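Local coordinates for CaaX farnesyltransferase beta subunit Ram1 (Aspergillus fumigatus, PDB 4L9P), which probably catalyses, as the peptide-binding partner of an alpha subunit, the transfer of a farnesyl group from farnesyl diphosphate to the cysteine of C-terminal CaaX sequences, at residues R509-F512 with E513-F517; P493-P496 with I497-I500; E138-P141 with A142-A146. All blocks are in the same frame, centred on the assembly; numbering follows the deposited sequence.

Contact 1 (R509-F512 with E513-F517); sequences RVWF and ENQSF
R509 and E513, one helical turn apart, are joined by a salt bridge just where helix 502-513 runs out. R509 turns CG opposite its own backbone nitrogen (chi1 170°) and then bends at chi2, which brings the guanidinium up to the E513 carboxylate with the two planes 67° apart. R509 NE meets E513 OE2 at 2.7 Å; the oxygen lies at the guanidinium edge, close to its plane, while the donor approaches OE2 from the anti side and somewhat out of the carboxylate plane. A weak bond of 3.1 Å from R509 NH2 to E513 OE2 adds to it. The hydroxyl of S456 also bonds to OE2, and S457 N bonds to OE1, so both carboxylate oxygens are held and the group's rotation is fixed.

At the helix end, two side-chain amides supplement the backbone bonds to V510 O and W511 O. N514 ND2 reaches V510 O at 2.9 Å, from above the carbonyl plane. Q515 doubles back through its bend at chi2, and its NE2 bonds to W511 O at 2.8 Å with that oxygen in the amide plane. The same bend lays the amide on the W511 indole: the planes are 14° apart, and NE2 lies 3.4 Å from W511 CE2. Further back along the same side chain, Q515 CG makes a CH-pi contact over the six-membered ring of W511. Q515 N bonds to F512 O at 3.0 Å.

Around this terminus, W511 meets F219 of helix 216-221, F512 rests on R224 of helix 224-234, and R509 NH1 bonds to A262 O in helix 251-263.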
loop_
_atom_site.group_PDB
_atom_site.type_symbol
_atom_site.label_atom_id
_atom_site.label_comp_id
_atom_site.label_asym_id
_atom_site.label_seq_id
_atom_site.Cartn_x
_atom_site.Cartn_y
_atom_site.Cartn_z
ATOM N N ARG B 509 -12.038 -12.068 17.589
ATOM C CA ARG B 509 -13.387 -11.718 17.099
ATOM C C ARG B 509 -14.461 -12.455 17.916
ATOM O O ARG B 509 -15.464 -11.847 18.320
ATOM C CB ARG B 509 -13.523 -12.115 15.610
ATOM C CG ARG B 509 -14.940 -12.035 15.050
ATOM C CD ARG B 509 -15.506 -10.609 15.008
ATOM N NE ARG B 509 -16.850 -10.670 14.483
ATOM C CZ ARG B 509 -17.487 -9.695 13.844
ATOM N NH1 ARG B 509 -16.897 -8.520 13.602
ATOM N NH2 ARG B 509 -18.751 -9.920 13.417
ATOM N N VAL B 510 -14.248 -13.754 18.153
ATOM C CA VAL B 510 -15.264 -14.526 18.846
ATOM C C VAL B 510 -15.368 -14.074 20.292
ATOM O O VAL B 510 -16.488 -13.968 20.832
ATOM C CB VAL B 510 -14.941 -16.027 18.753
ATOM C CG1 VAL B 510 -15.859 -16.846 19.730
ATOM C CG2 VAL B 510 -15.133 -16.519 17.320
ATOM N N TRP B 511 -14.241 -13.751 20.918
ATOM C CA TRP B 511 -14.294 -13.243 22.293
ATOM C C TRP B 511 -15.126 -11.970 22.365
ATOM O O TRP B 511 -16.006 -11.814 23.247
ATOM C CB TRP B 511 -12.888 -12.994 22.880
ATOM C CG TRP B 511 -12.905 -12.675 24.386
ATOM C CD1 TRP B 511 -12.929 -13.605 25.428
ATOM C CD2 TRP B 511 -12.923 -11.380 25.022
ATOM N NE1 TRP B 511 -12.929 -12.958 26.637
ATOM C CE2 TRP B 511 -12.959 -11.599 26.423
ATOM C CE3 TRP B 511 -12.928 -10.072 24.550
ATOM C CZ2 TRP B 511 -12.965 -10.545 27.345
ATOM C CZ3 TRP B 511 -12.947 -9.023 25.469
ATOM C CH2 TRP B 511 -12.965 -9.265 26.841
ATOM N N PHE B 512 -14.859 -11.057 21.434
ATOM C CA PHE B 512 -15.609 -9.810 21.464
ATOM C C PHE B 512 -17.071 -9.974 21.107
ATOM O O PHE B 512 -17.923 -9.298 21.708
ATOM C CB PHE B 512 -14.930 -8.732 20.603
ATOM C CG PHE B 512 -13.791 -8.057 21.310
ATOM C CD1 PHE B 512 -14.037 -7.197 22.349
ATOM C CD2 PHE B 512 -12.486 -8.323 20.980
ATOM C CE1 PHE B 512 -12.986 -6.599 23.055
ATOM C CE2 PHE B 512 -11.434 -7.740 21.702
ATOM C CZ PHE B 512 -11.696 -6.850 22.714
ATOM N N GLU B 513 -17.381 -10.873 20.167
ATOM C CA GLU B 513 -18.779 -11.178 19.853
ATOM C C GLU B 513 -19.577 -11.617 21.065
ATOM O O GLU B 513 -20.810 -11.421 21.128
ATOM C CB GLU B 513 -18.879 -12.271 18.787
ATOM C CG GLU B 513 -18.667 -11.738 17.414
ATOM C CD GLU B 513 -18.881 -12.829 16.346
ATOM O OE1 GLU B 513 -19.249 -13.999 16.654
ATOM O OE2 GLU B 513 -18.758 -12.508 15.171
ATOM N N ASN B 514 -18.877 -12.230 22.011
ATOM C CA ASN B 514 -19.531 -12.748 23.192
ATOM C C ASN B 514 -19.519 -11.800 24.367
ATOM O O ASN B 514 -19.983 -12.132 25.477
ATOM C CB ASN B 514 -18.929 -14.098 23.556
ATOM C CG ASN B 514 -19.453 -15.164 22.683
ATOM O OD1 ASN B 514 -20.596 -15.587 22.813
ATOM N ND2 ASN B 514 -18.633 -15.642 21.811
ATOM N N GLN B 515 -19.000 -10.597 24.145
ATOM C CA GLN B 515 -19.061 -9.565 25.190
ATOM C C GLN B 515 -20.130 -8.537 24.847
ATOM O O GLN B 515 -20.209 -8.028 23.705
ATOM C CB GLN B 515 -17.747 -8.811 25.354
ATOM C CG GLN B 515 -16.488 -9.680 25.453
ATOM C CD GLN B 515 -16.587 -10.800 26.475
ATOM O OE1 GLN B 515 -16.877 -10.558 27.650
ATOM N NE2 GLN B 515 -16.314 -12.051 26.029
ATOM N N SER B 516 -20.959 -8.190 25.835
ATOM C CA SER B 516 -21.897 -7.105 25.553
ATOM C C SER B 516 -21.152 -5.792 25.348
ATOM O O SER B 516 -20.083 -5.540 25.946
ATOM C CB SER B 516 -22.929 -6.964 26.659
ATOM O OG SER B 516 -22.271 -6.981 27.910
ATOM N N PHE B 517 -21.709 -4.968 24.467
ATOM C CA PHE B 517 -21.084 -3.704 24.149
ATOM C C PHE B 517 -21.278 -2.824 25.355
ATOM O O PHE B 517 -22.348 -2.798 25.979
ATOM C CB PHE B 517 -21.683 -3.074 22.919
ATOM C CG PHE B 517 -20.879 -1.913 22.405
ATOM C CD1 PHE B 517 -19.531 -2.086 22.057
ATOM C CD2 PHE B 517 -21.476 -0.650 22.221
ATOM C CE1 PHE B 517 -18.814 -0.998 21.561
ATOM C CE2 PHE B 517 -20.745 0.443 21.715
ATOM C CZ PHE B 517 -19.433 0.242 21.374
#

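Contact 2 (P493-P496 with I497-I500); sequences PFHP and IFVI
H495 and V499 close an alpha-turn near the centre of the chain, in the alpha-alpha toroid fold, within the loop leading to helix 502-513. V499 N bonds to H495 O at 2.9 Å, and H495 N bonds almost straight to I500 O at 2.8 Å, so the two ends of the turn are drawn together; V499, with positive phi and psi, lets the chain swing back.

The H495 side chain lies along one side of this turn, against I497 and F498. Its CB lies 3.4 Å from I500 O. With CG anti to the backbone N (chi1 -167°), the imidazole runs alongside F498, and F498 CD2 stands over the centre of the imidazole face; the two ring planes are oblique to each other. CG and CD2 of H495 both lie under F498 CD2. ND1 accepts the N-H of I497, N to ND1 3.1 Å, close to the ring plane. H495 CE1 is 3.4 Å from F498 CD2 and also touches I497 CB, and NE2, at the tip, bonds to A464 O. The ring is therefore held at both nitrogens: ND1 accepts and NE2 faces a carbonyl, consistent with the proton being on NE2.

Helices 151-164 and 200-213 pack against F494, V499 and I500: I500 touches L208 and M212, and V499 O bonds to the hydroxyl of Y156. The side chain of V499 is about 8 Å from the bound farnesyl analogue. On the F494 ring, I500 CA sits over the centre of one face, and F494 CE2 lies 3.2 Å from V499 O.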
loop_
_atom_site.group_PDB
_atom_site.type_symbol
_atom_site.label_atom_id
_atom_site.label_comp_id
_atom_site.label_asym_id
_atom_site.label_seq_id
_atom_site.Cartn_x
_atom_site.Cartn_y
_atom_site.Cartn_z
ATOM N N PRO B 493 0.677 -20.214 8.461
ATOM C CA PRO B 493 -0.198 -19.446 7.525
ATOM C C PRO B 493 -0.725 -18.166 8.226
ATOM O O PRO B 493 -0.997 -18.160 9.440
ATOM C CB PRO B 493 -1.357 -20.420 7.217
ATOM C CG PRO B 493 -1.344 -21.402 8.391
ATOM C CD PRO B 493 0.110 -21.498 8.911
ATOM N N PHE B 494 -0.851 -17.081 7.444
ATOM C CA PHE B 494 -1.464 -15.843 7.912
ATOM C C PHE B 494 -2.753 -15.570 7.154
ATOM O O PHE B 494 -2.897 -15.895 5.970
ATOM C CB PHE B 494 -0.522 -14.667 7.711
ATOM C CG PHE B 494 0.297 -14.268 8.910
ATOM C CD1 PHE B 494 0.673 -15.199 9.900
ATOM C CD2 PHE B 494 0.687 -12.939 9.010
ATOM C CE1 PHE B 494 1.447 -14.778 11.005
ATOM C CE2 PHE B 494 1.444 -12.498 10.077
ATOM C CZ PHE B 494 1.850 -13.425 11.113
ATOM N N HIS B 495 -3.685 -14.964 7.847
ATOM C CA HIS B 495 -4.945 -14.591 7.214
ATOM C C HIS B 495 -4.677 -13.464 6.202
ATOM O O HIS B 495 -4.038 -12.469 6.533
ATOM C CB HIS B 495 -5.843 -14.048 8.335
ATOM C CG HIS B 495 -7.274 -13.899 7.958
ATOM N ND1 HIS B 495 -7.717 -12.955 7.050
ATOM C CD2 HIS B 495 -8.360 -14.616 8.330
ATOM C CE1 HIS B 495 -9.030 -13.072 6.903
ATOM N NE2 HIS B 495 -9.442 -14.106 7.648
ATOM N N PRO B 496 -5.131 -13.609 4.966
ATOM C CA PRO B 496 -4.759 -12.571 3.964
ATOM C C PRO B 496 -5.355 -11.180 4.207
ATOM O O PRO B 496 -4.802 -10.219 3.685
ATOM C CB PRO B 496 -5.237 -13.097 2.639
ATOM C CG PRO B 496 -6.002 -14.370 2.993
ATOM C CD PRO B 496 -5.835 -14.776 4.431
ATOM N N ILE B 497 -6.456 -11.068 4.950
ATOM C CA ILE B 497 -6.990 -9.730 5.252
ATOM C C ILE B 497 -6.397 -9.184 6.564
ATOM O O ILE B 497 -6.020 -8.020 6.615
ATOM C CB ILE B 497 -8.520 -9.794 5.464
ATOM C CG1 ILE B 497 -9.187 -10.247 4.184
ATOM C CG2 ILE B 497 -9.069 -8.448 5.905
ATOM C CD1 ILE B 497 -10.716 -10.453 4.338
ATOM N N PHE B 498 -6.298 -10.017 7.617
ATOM C CA PHE B 498 -5.936 -9.500 8.962
ATOM C C PHE B 498 -4.446 -9.551 9.200
ATOM O O PHE B 498 -3.944 -8.912 10.143
ATOM C CB PHE B 498 -6.661 -10.268 10.068
ATOM C CG PHE B 498 -8.179 -10.091 9.980
ATOM C CD1 PHE B 498 -8.731 -8.810 10.079
ATOM C CD2 PHE B 498 -9.039 -11.196 9.702
ATOM C CE1 PHE B 498 -10.093 -8.608 9.985
ATOM C CE2 PHE B 498 -10.437 -11.002 9.606
ATOM C CZ PHE B 498 -10.982 -9.693 9.763
ATOM N N VAL B 499 -3.696 -10.334 8.404
ATOM C CA VAL B 499 -2.217 -10.320 8.529
ATOM C C VAL B 499 -1.718 -10.727 9.921
ATOM O O VAL B 499 -0.777 -10.168 10.482
ATOM C CB VAL B 499 -1.555 -8.993 8.002
ATOM C CG1 VAL B 499 -0.141 -9.342 7.485
ATOM C CG2 VAL B 499 -2.354 -8.380 6.861
ATOM N N ILE B 500 -2.375 -11.768 10.447
ATOM C CA ILE B 500 -2.036 -12.486 11.667
ATOM C C ILE B 500 -2.521 -13.912 11.462
ATOM O O ILE B 500 -3.273 -14.195 10.531
ATOM C CB ILE B 500 -2.770 -11.856 12.925
ATOM C CG1 ILE B 500 -4.277 -11.656 12.675
ATOM C CG2 ILE B 500 -2.078 -10.538 13.360
ATOM C CD1 ILE B 500 -5.030 -11.224 13.972
#

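Contact 3 (E138-P141 with A142-A146); sequences EDYP and ASFVA
P141 and F144 are joined by a single backbone bond, F144 N to P141 O at 3.0 Å, in which the N-H comes in from above the carbonyl plane. Before it the chain is extended through Y140 and P141; at A142 and S143 it drops into helical angles, and the direction of travel turns sharply. V145 N then bonds to A142 O, also at 3.0 Å, so the three-residue spacing of a 3-10 turn is repeated.

F144 is thereby folded back against the extended residues. Its CG stands anti to the carbonyl carbon (chi1 -77°), which swings the ring back against Y140 and P141. The Y140 ring presents its edge to the F144 face, with centroids 5.0 Å apart and planes at 58°, a tilted edge-to-face pair. The touching atom is Y140 CD2, 3.6 Å from F144 CD2 and set off toward the rim of the phenyl ring.

This 3-10 turn belongs to the connection between helices 126-135 and 151-164 in the alpha-alpha toroid, at the heterodimer interface. D139, just ahead of the aromatic pair, bonds through its carboxylate to T46 and S48 of the alpha subunit, while V145 packs on Y53 of that subunit.

P141 lies beside F144 and points the same way, its CD 3.6 Å from F144 CD1. P141 O lies at the edge of the phenyl ring, 3.4 Å from F144 CB. Away from F144, the Y140 ring is held at its far end, where OH bonds to S136 O just upstream.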
loop_
_atom_site.group_PDB
_atom_site.type_symbol
_atom_site.label_atom_id
_atom_site.label_comp_id
_atom_site.label_asym_id
_atom_site.label_seq_id
_atom_site.Cartn_x
_atom_site.Cartn_y
_atom_site.Cartn_z
ATOM N N GLU B 138 13.620 -4.989 21.962
ATOM C CA GLU B 138 14.238 -4.394 23.146
ATOM C C GLU B 138 14.534 -2.885 22.959
ATOM O O GLU B 138 13.920 -2.275 22.120
ATOM C CB GLU B 138 15.392 -5.248 23.579
ATOM C CG GLU B 138 14.932 -6.733 23.920
ATOM C CD GLU B 138 13.804 -6.892 25.000
ATOM O OE1 GLU B 138 13.597 -6.000 25.848
ATOM O OE2 GLU B 138 13.144 -7.961 25.039
ATOM N N ASP B 139 15.419 -2.262 23.724
ATOM C CA ASP B 139 15.522 -0.796 23.695
ATOM C C ASP B 139 16.405 -0.293 22.548
ATOM O O ASP B 139 17.435 -0.932 22.217
ATOM C CB ASP B 139 16.127 -0.323 25.029
ATOM C CG ASP B 139 16.121 1.192 25.187
ATOM O OD1 ASP B 139 15.044 1.805 25.306
ATOM O OD2 ASP B 139 17.217 1.775 25.298
ATOM N N TYR B 140 16.049 0.882 22.013
ATOM C CA TYR B 140 16.797 1.545 20.939
ATOM C C TYR B 140 17.436 2.816 21.480
ATOM O O TYR B 140 16.871 3.452 22.360
ATOM C CB TYR B 140 15.859 1.944 19.777
ATOM C CG TYR B 140 15.293 0.758 19.051
ATOM C CD1 TYR B 140 14.295 -0.044 19.622
ATOM C CD2 TYR B 140 15.780 0.411 17.791
ATOM C CE1 TYR B 140 13.772 -1.124 18.915
ATOM C CE2 TYR B 140 15.305 -0.670 17.105
ATOM C CZ TYR B 140 14.292 -1.440 17.660
ATOM O OH TYR B 140 13.817 -2.544 16.965
ATOM N N PRO B 141 18.592 3.209 20.928
ATOM C CA PRO B 141 19.274 4.460 21.307
ATOM C C PRO B 141 18.521 5.701 20.811
ATOM O O PRO B 141 17.596 5.575 19.989
ATOM C CB PRO B 141 20.661 4.344 20.628
ATOM C CG PRO B 141 20.549 3.308 19.656
ATOM C CD PRO B 141 19.376 2.422 19.963
ATOM N N ALA B 142 18.902 6.855 21.344
ATOM C CA ALA B 142 18.279 8.155 21.066
ATOM C C ALA B 142 18.128 8.451 19.598
ATOM O O ALA B 142 17.163 9.117 19.222
ATOM C CB ALA B 142 19.070 9.305 21.743
ATOM N N SER B 143 19.084 7.988 18.787
ATOM C CA SER B 143 19.081 8.265 17.356
ATOM C C SER B 143 17.868 7.707 16.654
ATOM O O SER B 143 17.617 8.067 15.496
ATOM C CB SER B 143 20.343 7.691 16.672
ATOM O OG SER B 143 20.448 6.299 16.920
ATOM N N PHE B 144 17.151 6.789 17.314
ATOM C CA PHE B 144 15.937 6.183 16.742
ATOM C C PHE B 144 14.654 6.963 17.078
ATOM O O PHE B 144 13.556 6.461 16.889
ATOM C CB PHE B 144 15.808 4.733 17.223
ATOM C CG PHE B 144 16.723 3.788 16.498
ATOM C CD1 PHE B 144 18.028 3.667 16.875
ATOM C CD2 PHE B 144 16.262 3.061 15.393
ATOM C CE1 PHE B 144 18.875 2.797 16.167
ATOM C CE2 PHE B 144 17.060 2.213 14.710
ATOM C CZ PHE B 144 18.372 2.072 15.063
ATOM N N VAL B 145 14.807 8.200 17.542
ATOM C CA VAL B 145 13.654 9.002 17.955
ATOM C C VAL B 145 12.569 9.106 16.866
ATOM O O VAL B 145 11.392 9.207 17.207
ATOM C CB VAL B 145 14.094 10.453 18.375
ATOM C CG1 VAL B 145 14.824 11.134 17.207
ATOM C CG2 VAL B 145 12.908 11.291 18.880
ATOM N N ALA B 146 12.918 9.078 15.581
ATOM C CA ALA B 146 11.884 9.177 14.532
ATOM C C ALA B 146 10.917 8.016 14.544
ATOM O O ALA B 146 9.838 8.088 13.932
ATOM C CB ALA B 146 12.535 9.282 13.152
#

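How the contacts relate
From the N terminus the contacts come in series, 3, then 2, then 1; contacts 3 and 2 each close a short turn, contact 1 finishes a helix, and none nests in or crosses another. Contact 3 bends the connection between helices 126-135 and 151-164 at the alpha-subunit interface. Much later in the chain, 493-500 turns back on itself near the centre of the subunit, against helices 151-164 and 200-213, and leads into helix 502-513. Contacts 2 and 1 come within about 7 Å at their nearest atoms without touching, although F465 meets side chains of both. Contact 3 stays apart, its centre about 29 Å from that of contact 2 and 37 Å from that of contact 1.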